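PDB 4KNC: alginate biosynthesis protein AlgX, which helps protect alginate from degradation as the polymer crosses the periplasm and takes part in its O-acetylation, which strengthens the adhesion and defence of biofilm cells. Local coordinates for residues Lys168-Phe173 / Pro291-Trp296; Phe181-Val186 / Ala248-Gly253; Ser276-Met281 / Met314-Asn319. All coordinates share one frame; numbering follows the deposited sequence.

Contact 1. Residues Lys168-Phe173 / Pro291-Trp296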
loop_
_atom_site.group_PDB
_atom_site.type_symbol
_atom_site.label_atom_id
_atom_site.label_comp_id
_atom_site.label_asym_id
_atom_site.label_seq_id
_atom_site.Cartn_x
_atom_site.Cartn_y
_atom_site.Cartn_z
ATOM N N LYS A 168 -16.341 12.485 -5.621
ATOM C CA LYS A 168 -17.683 12.951 -5.948
ATOM C C LYS A 168 -18.294 12.282 -7.185
ATOM O O LYS A 168 -19.511 12.253 -7.321
ATOM C CB LYS A 168 -17.711 14.479 -6.076
ATOM C CG LYS A 168 -17.523 15.189 -4.727
ATOM C CD LYS A 168 -17.350 16.690 -4.910
ATOM C CE LYS A 168 -17.155 17.405 -3.583
ATOM N NZ LYS A 168 -16.710 18.823 -3.798
ATOM N N GLN A 169 -17.463 11.732 -8.071
ATOM C CA GLN A 169 -17.960 11.048 -9.279
ATOM C C GLN A 169 -18.327 9.586 -9.024
ATOM O O GLN A 169 -18.976 8.939 -9.855
ATOM C CB GLN A 169 -16.907 11.071 -10.401
ATOM C CG GLN A 169 -16.508 12.456 -10.919
ATOM C CD GLN A 169 -15.200 12.424 -11.705
ATOM O OE1 GLN A 169 -14.615 11.358 -11.930
ATOM N NE2 GLN A 169 -14.726 13.597 -12.110
ATOM N N VAL A 170 -17.885 9.053 -7.894
ATOM C CA VAL A 170 -18.018 7.623 -7.636
ATOM C C VAL A 170 -19.469 7.225 -7.370
ATOM O O VAL A 170 -20.134 7.832 -6.535
ATOM C CB VAL A 170 -17.094 7.172 -6.476
ATOM C CG1 VAL A 170 -17.217 5.688 -6.225
ATOM C CG2 VAL A 170 -15.658 7.515 -6.794
ATOM N N PRO A 171 -19.971 6.204 -8.092
ATOM C CA PRO A 171 -21.365 5.769 -7.920
ATOM C C PRO A 171 -21.691 5.476 -6.451
ATOM O O PRO A 171 -20.944 4.765 -5.785
ATOM C CB PRO A 171 -21.439 4.488 -8.762
ATOM C CG PRO A 171 -20.386 4.663 -9.811
ATOM C CD PRO A 171 -19.269 5.412 -9.121
ATOM N N GLY A 172 -22.780 6.052 -5.948
ATOM C CA GLY A 172 -23.116 5.921 -4.541
ATOM C C GLY A 172 -22.659 7.046 -3.619
ATOM O O GLY A 172 -23.141 7.139 -2.488
ATOM N N PHE A 173 -21.741 7.899 -4.085
ATOM C CA PHE A 173 -21.187 8.976 -3.249
ATOM C C PHE A 173 -22.265 9.877 -2.649
ATOM O O PHE A 173 -22.092 10.419 -1.556
ATOM C CB PHE A 173 -20.158 9.835 -4.012
ATOM C CG PHE A 173 -19.481 10.888 -3.149
ATOM C CD1 PHE A 173 -18.307 10.592 -2.460
ATOM C CD2 PHE A 173 -20.018 12.169 -3.029
ATOM C CE1 PHE A 173 -17.688 11.547 -1.667
ATOM C CE2 PHE A 173 -19.414 13.129 -2.229
ATOM C CZ PHE A 173 -18.237 12.820 -1.547
ATOM N N PRO A 291 -16.668 -0.774 3.241
ATOM C CA PRO A 291 -16.847 0.596 2.757
ATOM C C PRO A 291 -17.472 0.581 1.378
ATOM O O PRO A 291 -17.317 -0.407 0.667
ATOM C CB PRO A 291 -15.412 1.102 2.642
ATOM C CG PRO A 291 -14.623 -0.148 2.286
ATOM C CD PRO A 291 -15.276 -1.241 3.107
ATOM N N LYS A 292 -18.165 1.656 1.011
ATOM C CA LYS A 292 -18.646 1.844 -0.352
ATOM C C LYS A 292 -17.464 2.204 -1.245
ATOM O O LYS A 292 -17.426 1.867 -2.427
ATOM C CB LYS A 292 -19.660 2.992 -0.388
ATOM C CG LYS A 292 -20.849 2.799 0.533
ATOM C CD LYS A 292 -21.823 1.788 -0.050
ATOM C CE LYS A 292 -23.019 1.567 0.863
ATOM N NZ LYS A 292 -22.635 0.816 2.097
ATOM N N ILE A 293 -16.501 2.913 -0.665
ATOM C CA ILE A 293 -15.339 3.391 -1.404
ATOM C C ILE A 293 -14.044 3.077 -0.637
ATOM O O ILE A 293 -13.942 3.300 0.574
ATOM C CB ILE A 293 -15.421 4.919 -1.685
ATOM C CG1 ILE A 293 -16.748 5.292 -2.354
ATOM C CG2 ILE A 293 -14.230 5.384 -2.539
ATOM C CD1 ILE A 293 -16.868 6.761 -2.693
ATOM N N LEU A 294 -13.074 2.537 -1.357
ATOM C CA LEU A 294 -11.766 2.223 -0.802
ATOM C C LEU A 294 -10.725 3.038 -1.554
ATOM O O LEU A 294 -10.579 2.894 -2.771
ATOM C CB LEU A 294 -11.470 0.724 -0.955
ATOM C CG LEU A 294 -10.106 0.203 -0.478
ATOM C CD1 LEU A 294 -9.915 0.453 1.009
ATOM C CD2 LEU A 294 -9.979 -1.284 -0.786
ATOM N N ILE A 295 -10.024 3.906 -0.840
ATOM C CA ILE A 295 -8.959 4.699 -1.441
ATOM C C ILE A 295 -7.589 4.071 -1.139
ATOM O O ILE A 295 -7.270 3.775 0.009
ATOM C CB ILE A 295 -8.969 6.135 -0.889
ATOM C CG1 ILE A 295 -10.340 6.782 -1.092
ATOM C CG2 ILE A 295 -7.884 6.985 -1.550
ATOM C CD1 ILE A 295 -10.470 8.081 -0.334
ATOM N N TRP A 296 -6.769 3.897 -2.167
ATOM C CA TRP A 296 -5.517 3.173 -2.016
ATOM C C TRP A 296 -4.362 4.021 -2.515
ATOM O O TRP A 296 -4.262 4.307 -3.702
ATOM C CB TRP A 296 -5.600 1.840 -2.771
ATOM C CG TRP A 296 -4.396 0.936 -2.638
ATOM C CD1 TRP A 296 -3.357 1.043 -1.746
ATOM C CD2 TRP A 296 -4.108 -0.205 -3.451
ATOM N NE1 TRP A 296 -2.446 0.020 -1.954
ATOM C CE2 TRP A 296 -2.882 -0.749 -2.999
ATOM C CE3 TRP A 296 -4.759 -0.814 -4.524
ATOM C CZ2 TRP A 296 -2.308 -1.876 -3.583
ATOM C CZ3 TRP A 296 -4.189 -1.941 -5.100
ATOM C CH2 TRP A 296 -2.981 -2.457 -4.629
#

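Contact 2. Residues Phe181-Val186 / Ala248-Gly253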
loop_
_atom_site.group_PDB
_atom_site.type_symbol
_atom_site.label_atom_id
_atom_site.label_comp_id
_atom_site.label_asym_id
_atom_site.label_seq_id
_atom_site.Cartn_x
_atom_site.Cartn_y
_atom_site.Cartn_z
ATOM N N PHE A 181 -16.286 19.770 7.509
ATOM C CA PHE A 181 -15.010 19.735 8.212
ATOM C C PHE A 181 -14.246 21.030 8.023
ATOM O O PHE A 181 -14.365 21.693 6.989
ATOM C CB PHE A 181 -14.153 18.579 7.722
ATOM C CG PHE A 181 -14.781 17.238 7.912
ATOM C CD1 PHE A 181 -15.604 16.702 6.934
ATOM C CD2 PHE A 181 -14.533 16.502 9.060
ATOM C CE1 PHE A 181 -16.181 15.445 7.099
ATOM C CE2 PHE A 181 -15.100 15.252 9.234
ATOM C CZ PHE A 181 -15.928 14.724 8.250
ATOM N N GLU A 182 -13.462 21.383 9.033
ATOM C CA GLU A 182 -12.550 22.511 8.934
ATOM C C GLU A 182 -11.139 22.102 9.340
ATOM O O GLU A 182 -10.939 21.393 10.344
ATOM C CB GLU A 182 -13.027 23.665 9.811
ATOM C CG GLU A 182 -14.311 24.299 9.331
ATOM C CD GLU A 182 -14.793 25.381 10.274
ATOM O OE1 GLU A 182 -14.079 25.649 11.269
ATOM O OE2 GLU A 182 -15.877 25.956 10.021
ATOM N N SER A 183 -10.164 22.546 8.555
ATOM C CA SER A 183 -8.764 22.285 8.863
ATOM C C SER A 183 -8.096 23.531 9.430
ATOM O O SER A 183 -8.244 24.624 8.888
ATOM C CB SER A 183 -8.022 21.800 7.619
ATOM O OG SER A 183 -8.588 20.598 7.122
ATOM N N LYS A 184 -7.375 23.350 10.531
ATOM C CA LYS A 184 -6.649 24.422 11.183
ATOM C C LYS A 184 -5.184 24.052 11.305
ATOM O O LYS A 184 -4.840 22.876 11.522
ATOM C CB LYS A 184 -7.200 24.652 12.590
ATOM C CG LYS A 184 -8.582 25.281 12.633
ATOM C CD LYS A 184 -9.104 25.349 14.062
ATOM N N ARG A 185 -4.312 25.050 11.184
ATOM C CA ARG A 185 -2.902 24.835 11.506
ATOM C C ARG A 185 -2.754 24.746 13.012
ATOM O O ARG A 185 -3.128 25.663 13.724
ATOM C CB ARG A 185 -2.004 25.954 10.984
ATOM C CG ARG A 185 -0.519 25.627 11.236
ATOM C CD ARG A 185 0.415 26.762 10.899
ATOM N NE ARG A 185 0.227 27.906 11.785
ATOM C CZ ARG A 185 1.154 28.836 11.981
ATOM N NH1 ARG A 185 2.321 28.736 11.355
ATOM N NH2 ARG A 185 0.922 29.850 12.802
ATOM N N VAL A 186 -2.192 23.654 13.504
ATOM C CA VAL A 186 -2.173 23.431 14.940
ATOM C C VAL A 186 -0.764 23.447 15.515
ATOM O O VAL A 186 -0.577 23.241 16.714
ATOM C CB VAL A 186 -2.809 22.091 15.288
ATOM C CG1 VAL A 186 -4.292 22.102 14.918
ATOM C CG2 VAL A 186 -2.060 20.956 14.571
ATOM N N ALA A 248 0.673 13.035 10.406
ATOM C CA ALA A 248 1.551 14.200 10.304
ATOM C C ALA A 248 1.277 15.080 9.084
ATOM O O ALA A 248 1.478 16.286 9.150
ATOM C CB ALA A 248 3.018 13.765 10.308
ATOM N N TYR A 249 0.838 14.484 7.973
ATOM C CA TYR A 249 0.672 15.257 6.751
ATOM C C TYR A 249 -0.792 15.577 6.508
ATOM O O TYR A 249 -1.109 16.381 5.640
ATOM C CB TYR A 249 1.296 14.545 5.547
ATOM C CG TYR A 249 2.642 13.966 5.886
ATOM C CD1 TYR A 249 3.754 14.794 6.052
ATOM C CD2 TYR A 249 2.798 12.601 6.084
ATOM C CE1 TYR A 249 4.986 14.274 6.388
ATOM C CE2 TYR A 249 4.034 12.065 6.419
ATOM C CZ TYR A 249 5.122 12.903 6.568
ATOM O OH TYR A 249 6.350 12.364 6.909
ATOM N N ASN A 250 -1.667 14.929 7.275
ATOM C CA ASN A 250 -3.096 15.222 7.265
ATOM C C ASN A 250 -3.822 14.980 5.918
ATOM O O ASN A 250 -4.796 15.657 5.608
ATOM C CB ASN A 250 -3.370 16.652 7.770
ATOM C CG ASN A 250 -4.828 16.843 8.200
ATOM O OD1 ASN A 250 -5.356 16.026 8.943
ATOM N ND2 ASN A 250 -5.490 17.900 7.696
ATOM N N PHE A 251 -3.355 14.014 5.137
ATOM C CA PHE A 251 -3.991 13.683 3.858
ATOM C C PHE A 251 -5.456 13.283 4.058
ATOM O O PHE A 251 -6.342 13.801 3.368
ATOM C CB PHE A 251 -3.201 12.590 3.134
ATOM C CG PHE A 251 -3.778 12.180 1.791
ATOM C CD1 PHE A 251 -4.022 13.121 0.799
ATOM C CD2 PHE A 251 -4.016 10.836 1.507
ATOM C CE1 PHE A 251 -4.534 12.734 -0.442
ATOM C CE2 PHE A 251 -4.511 10.436 0.259
ATOM C CZ PHE A 251 -4.780 11.397 -0.713
ATOM N N ALA A 252 -5.724 12.406 5.022
ATOM C CA ALA A 252 -7.119 12.029 5.325
ATOM C C ALA A 252 -7.993 13.227 5.746
ATOM O O ALA A 252 -9.149 13.339 5.341
ATOM C CB ALA A 252 -7.161 10.958 6.387
ATOM N N GLY A 253 -7.436 14.128 6.552
ATOM C CA GLY A 253 -8.172 15.307 6.986
ATOM C C GLY A 253 -8.534 16.234 5.835
ATOM O O GLY A 253 -9.660 16.739 5.754
#

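Contact 3. Residues Ser276-Met281 / Met314-Asn319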
loop_
_atom_site.group_PDB
_atom_site.type_symbol
_atom_site.label_atom_id
_atom_site.label_comp_id
_atom_site.label_asym_id
_atom_site.label_seq_id
_atom_site.Cartn_x
_atom_site.Cartn_y
_atom_site.Cartn_z
ATOM N N SER A 276 -0.936 -2.122 4.293
ATOM C CA SER A 276 -2.103 -1.436 4.833
ATOM C C SER A 276 -3.397 -2.072 4.353
ATOM O O SER A 276 -4.306 -2.348 5.141
ATOM C CB SER A 276 -2.062 0.050 4.471
ATOM O OG SER A 276 -3.267 0.683 4.841
ATOM N N LEU A 277 -3.473 -2.312 3.053
ATOM C CA LEU A 277 -4.662 -2.917 2.464
ATOM C C LEU A 277 -4.847 -4.371 2.933
ATOM O O LEU A 277 -5.966 -4.807 3.201
ATOM C CB LEU A 277 -4.573 -2.845 0.939
ATOM C CG LEU A 277 -5.644 -3.511 0.076
ATOM C CD1 LEU A 277 -7.023 -3.001 0.435
ATOM C CD2 LEU A 277 -5.352 -3.221 -1.372
ATOM N N LEU A 278 -3.755 -5.125 3.036
ATOM C CA LEU A 278 -3.864 -6.504 3.514
ATOM C C LEU A 278 -4.355 -6.555 4.971
ATOM O O LEU A 278 -5.259 -7.316 5.301
ATOM C CB LEU A 278 -2.533 -7.249 3.358
ATOM C CG LEU A 278 -2.040 -7.603 1.948
ATOM C CD1 LEU A 278 -0.779 -8.496 2.006
ATOM C CD2 LEU A 278 -3.146 -8.285 1.124
ATOM N N ALA A 279 -3.776 -5.727 5.837
ATOM C CA ALA A 279 -4.218 -5.694 7.230
ATOM C C ALA A 279 -5.678 -5.274 7.325
ATOM O O ALA A 279 -6.466 -5.899 8.045
ATOM C CB ALA A 279 -3.334 -4.762 8.058
ATOM N N TYR A 280 -6.041 -4.225 6.588
ATOM C CA TYR A 280 -7.436 -3.763 6.560
ATOM C C TYR A 280 -8.419 -4.852 6.111
ATOM O O TYR A 280 -9.437 -5.097 6.766
ATOM C CB TYR A 280 -7.594 -2.515 5.674
ATOM C CG TYR A 280 -9.001 -1.966 5.662
ATOM C CD1 TYR A 280 -9.692 -1.743 6.848
ATOM C CD2 TYR A 280 -9.639 -1.658 4.470
ATOM C CE1 TYR A 280 -10.991 -1.243 6.842
ATOM C CE2 TYR A 280 -10.924 -1.155 4.456
ATOM C CZ TYR A 280 -11.596 -0.952 5.641
ATOM O OH TYR A 280 -12.884 -0.451 5.617
ATOM N N MET A 281 -8.115 -5.522 5.005
ATOM C CA MET A 281 -9.006 -6.579 4.529
ATOM C C MET A 281 -8.913 -7.872 5.352
ATOM O O MET A 281 -9.688 -8.800 5.131
ATOM C CB MET A 281 -8.774 -6.879 3.050
ATOM C CG MET A 281 -8.907 -5.681 2.139
ATOM S SD MET A 281 -9.366 -6.163 0.468
ATOM C CE MET A 281 -7.986 -7.177 -0.041
ATOM N N MET A 314 -6.922 -11.343 -2.968
ATOM C CA MET A 314 -8.116 -11.930 -3.581
ATOM C C MET A 314 -9.021 -12.676 -2.583
ATOM O O MET A 314 -10.178 -12.303 -2.419
ATOM C CB MET A 314 -7.770 -12.796 -4.810
ATOM C CG MET A 314 -7.248 -12.001 -5.990
ATOM S SD MET A 314 -8.514 -10.916 -6.686
ATOM C CE MET A 314 -9.380 -12.096 -7.731
ATOM N N PRO A 315 -8.501 -13.713 -1.900
ATOM C CA PRO A 315 -9.383 -14.400 -0.947
ATOM C C PRO A 315 -9.710 -13.570 0.290
ATOM O O PRO A 315 -10.672 -13.884 0.987
ATOM C CB PRO A 315 -8.558 -15.621 -0.532
ATOM C CG PRO A 315 -7.132 -15.165 -0.714
ATOM C CD PRO A 315 -7.171 -14.349 -1.958
ATOM N N LEU A 316 -8.918 -12.545 0.574
ATOM C CA LEU A 316 -9.199 -11.687 1.721
ATOM C C LEU A 316 -10.493 -10.880 1.553
ATOM O O LEU A 316 -11.132 -10.502 2.542
ATOM C CB LEU A 316 -8.018 -10.757 2.014
ATOM C CG LEU A 316 -6.928 -11.400 2.867
ATOM C CD1 LEU A 316 -5.755 -10.441 3.013
ATOM C CD2 LEU A 316 -7.505 -11.770 4.217
ATOM N N VAL A 317 -10.878 -10.613 0.308
ATOM C CA VAL A 317 -12.121 -9.879 0.058
ATOM C C VAL A 317 -13.320 -10.557 0.740
ATOM O O VAL A 317 -14.197 -9.872 1.269
ATOM C CB VAL A 317 -12.374 -9.682 -1.454
ATOM C CG1 VAL A 317 -13.721 -9.026 -1.697
ATOM C CG2 VAL A 317 -11.279 -8.839 -2.047
ATOM N N ASP A 318 -13.329 -11.895 0.763
ATOM C CA ASP A 318 -14.397 -12.657 1.429
ATOM C C ASP A 318 -13.971 -13.351 2.718
ATOM O O ASP A 318 -14.431 -14.449 3.016
ATOM C CB ASP A 318 -15.013 -13.692 0.486
ATOM C CG ASP A 318 -15.844 -13.060 -0.594
ATOM O OD1 ASP A 318 -15.243 -12.420 -1.483
ATOM O OD2 ASP A 318 -17.090 -13.197 -0.552
ATOM N N ASN A 319 -13.098 -12.706 3.479
ATOM C CA ASN A 319 -12.746 -13.164 4.820
ATOM C C ASN A 319 -12.163 -14.584 4.908
ATOM O O ASN A 319 -12.373 -15.283 5.899
ATOM C CB ASN A 319 -13.947 -13.022 5.767
ATOM C CG ASN A 319 -13.524 -12.690 7.188
ATOM O OD1 ASN A 319 -12.325 -12.684 7.508
ATOM N ND2 ASN A 319 -14.499 -12.421 8.051
#

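Contact 1. Residues Lys168-Phe173 / Pro291-Trp296
Val170 and Ile293 mark the closest approach of the two backbones, their CA atoms 8.0 Å apart, where the loop that follows helix 153-169 passes the first residue of strand 293-298. No hydrogen bond crosses this gap, and it is filled by side chains. The loop is shaped by a type II beta turn from Val170 to Phe173, closed by the bond from Phe173 N to Val170 O at 2.9 Å. Gly172 takes the third position of that turn with a positive phi of 95°. The turn brings Val170 and Phe173 to the same partner, Ile293 CD1.

Val170 and Ile293 meet tip to tip, with Val170 CG1 3.7 Å from Ile293 CD1. The isoleucine chain reaches across because CD1 continues it fully extended past CG1 (chi2 -178°). Phe173 approaches differently: its ring offers an edge, and Ile293 CD1 lies near the ring plane, 4.1 Å from Phe173 CD1. One face of this ring is taken by the backbone of its own segment, Lys168 CA lying 3.8 Å above the ring plane toward the rim. Outside the two segments, Lys178 makes a cation-pi contact with the Phe173 ring and a hydrogen bond to Phe173 O.

Ile293 also touches Val82 of the adjacent strand 80-85, while its backbone bonds to Gln236 and Ala238. The contact thus joins a helix-to-loop exit to the parallel sheet of the SGNH hydrolase-like domain. With three buried hydrocarbon groups meeting and no polar atom paired across, cohesion here rests on van der Waals packing and the exclusion of water.

Contact 2. Residues Phe181-Val186 / Ala248-Gly253
Ser183 and Asn250 approach through their polar ends without bonding directly: Ser183 OG is 4.1 Å from Asn250 ND2, too long for a hydrogen bond. The link between them is indirect. Thr217 OG1, on the neighbouring strand 210-220, is hydrogen-bonded both to Ser183 OG and to Asn250 ND2, and so bridges the pair. Ser183 OG has a second partner in Glu257 OE1. Two groups therefore hold the serine hydroxyl in place, and the buried amide nitrogen of Asn250 is satisfied by the threonine.

The Thr217 bridge ties the start of helix 251-259, and Glu257 a later turn of it, to the two-stranded antiparallel sheet, 180-191 with 210-220, within the SGNH hydrolase-like domain. Asn250 occupies the N-cap position of the helix and has positive phi (62°). Its neighbour Tyr249 stacks on the ring of His150, the inferred proton acceptor of the active site, although the side chain of Asn250 itself is about 12 Å from that of the histidine.

Van der Waals contact is slight, 72 Å² buried in all, and comes from the serine hydroxyl, which also lies 4.2 Å from Gly253 O without a bond. The closest CA approach is Ser183 to Gly253, 7.3 Å. With CG anti to N (chi1 -162°), Asn250 places OD1 3.5 Å from Gly253 CA, where a beta carbon would otherwise sit; the bare glycine makes room for this amide oxygen. Further along the helix, Phe254 touches Ser183 and Glu256 touches Phe181.

Contact 3. Residues Ser276-Met281 / Met314-Asn319
Leu316 O is gripped by two donors, Asn319 N at 3.1 Å and the NE2 of His287 outside the segments, while Met281 O lies 3.4 Å from this same Leu316 O. The last two are both acceptors, so their closeness is no bond, and the two donors probably ease the repulsion. Asn319, at positive phi (58°), is the C-prime residue of a Schellman motif that ends helix 307-316.

The side-chain packing is apolar. Leu316 meets two residues: its CB is 4.1 Å from Met281 CB, where the side chains pass at a slant, and its CD1 is 3.9 Å from Leu278 CD2, the two leucines crossing at about a right angle. Met281 bends at its thioether (chi3 -62°), which lets CE come to 4.1 Å from Leu316 CB. Alongside, pointing the same way, Val317 places CG2 4.1 Å from Met281 SD.

Both helices belong to the SGNH hydrolase-like domain, near its boundary with the carbohydrate-binding module, whose Arg396 bonds to Asn319 OD1. Helix 61-76 adds Leu74, which touches both Met281 and Val317. Helix 275-282 is thus wedged between the end of helix 307-316 and the parallel sheet, where its Leu277 and Tyr280 pack on Val240 of strand 237-240.

Overall arrangement
Contacts 1 and 3 are linked through strand 293-298: Ile293 serves contact 1, while the next residue, Leu294, packs on Leu277 and Tyr280 of helix 275-282 in contact 3. As strand neighbours alternate, the two contacts lie on opposite faces of the central parallel sheet, with centres about 17 Å apart. None of the three has a hydrogen bond across its segments; contacts 1 and 3 pack apolar side chains, whereas contact 2 sets a separate antiparallel strand pair against a helix through polar groups bridged by a third residue. Contact 1 is wholly buried; contacts 2 and 3 each include one partly exposed residue, Ser183 and Leu278. Contact 2 is nested in the chain loop of contact 1 without touching it.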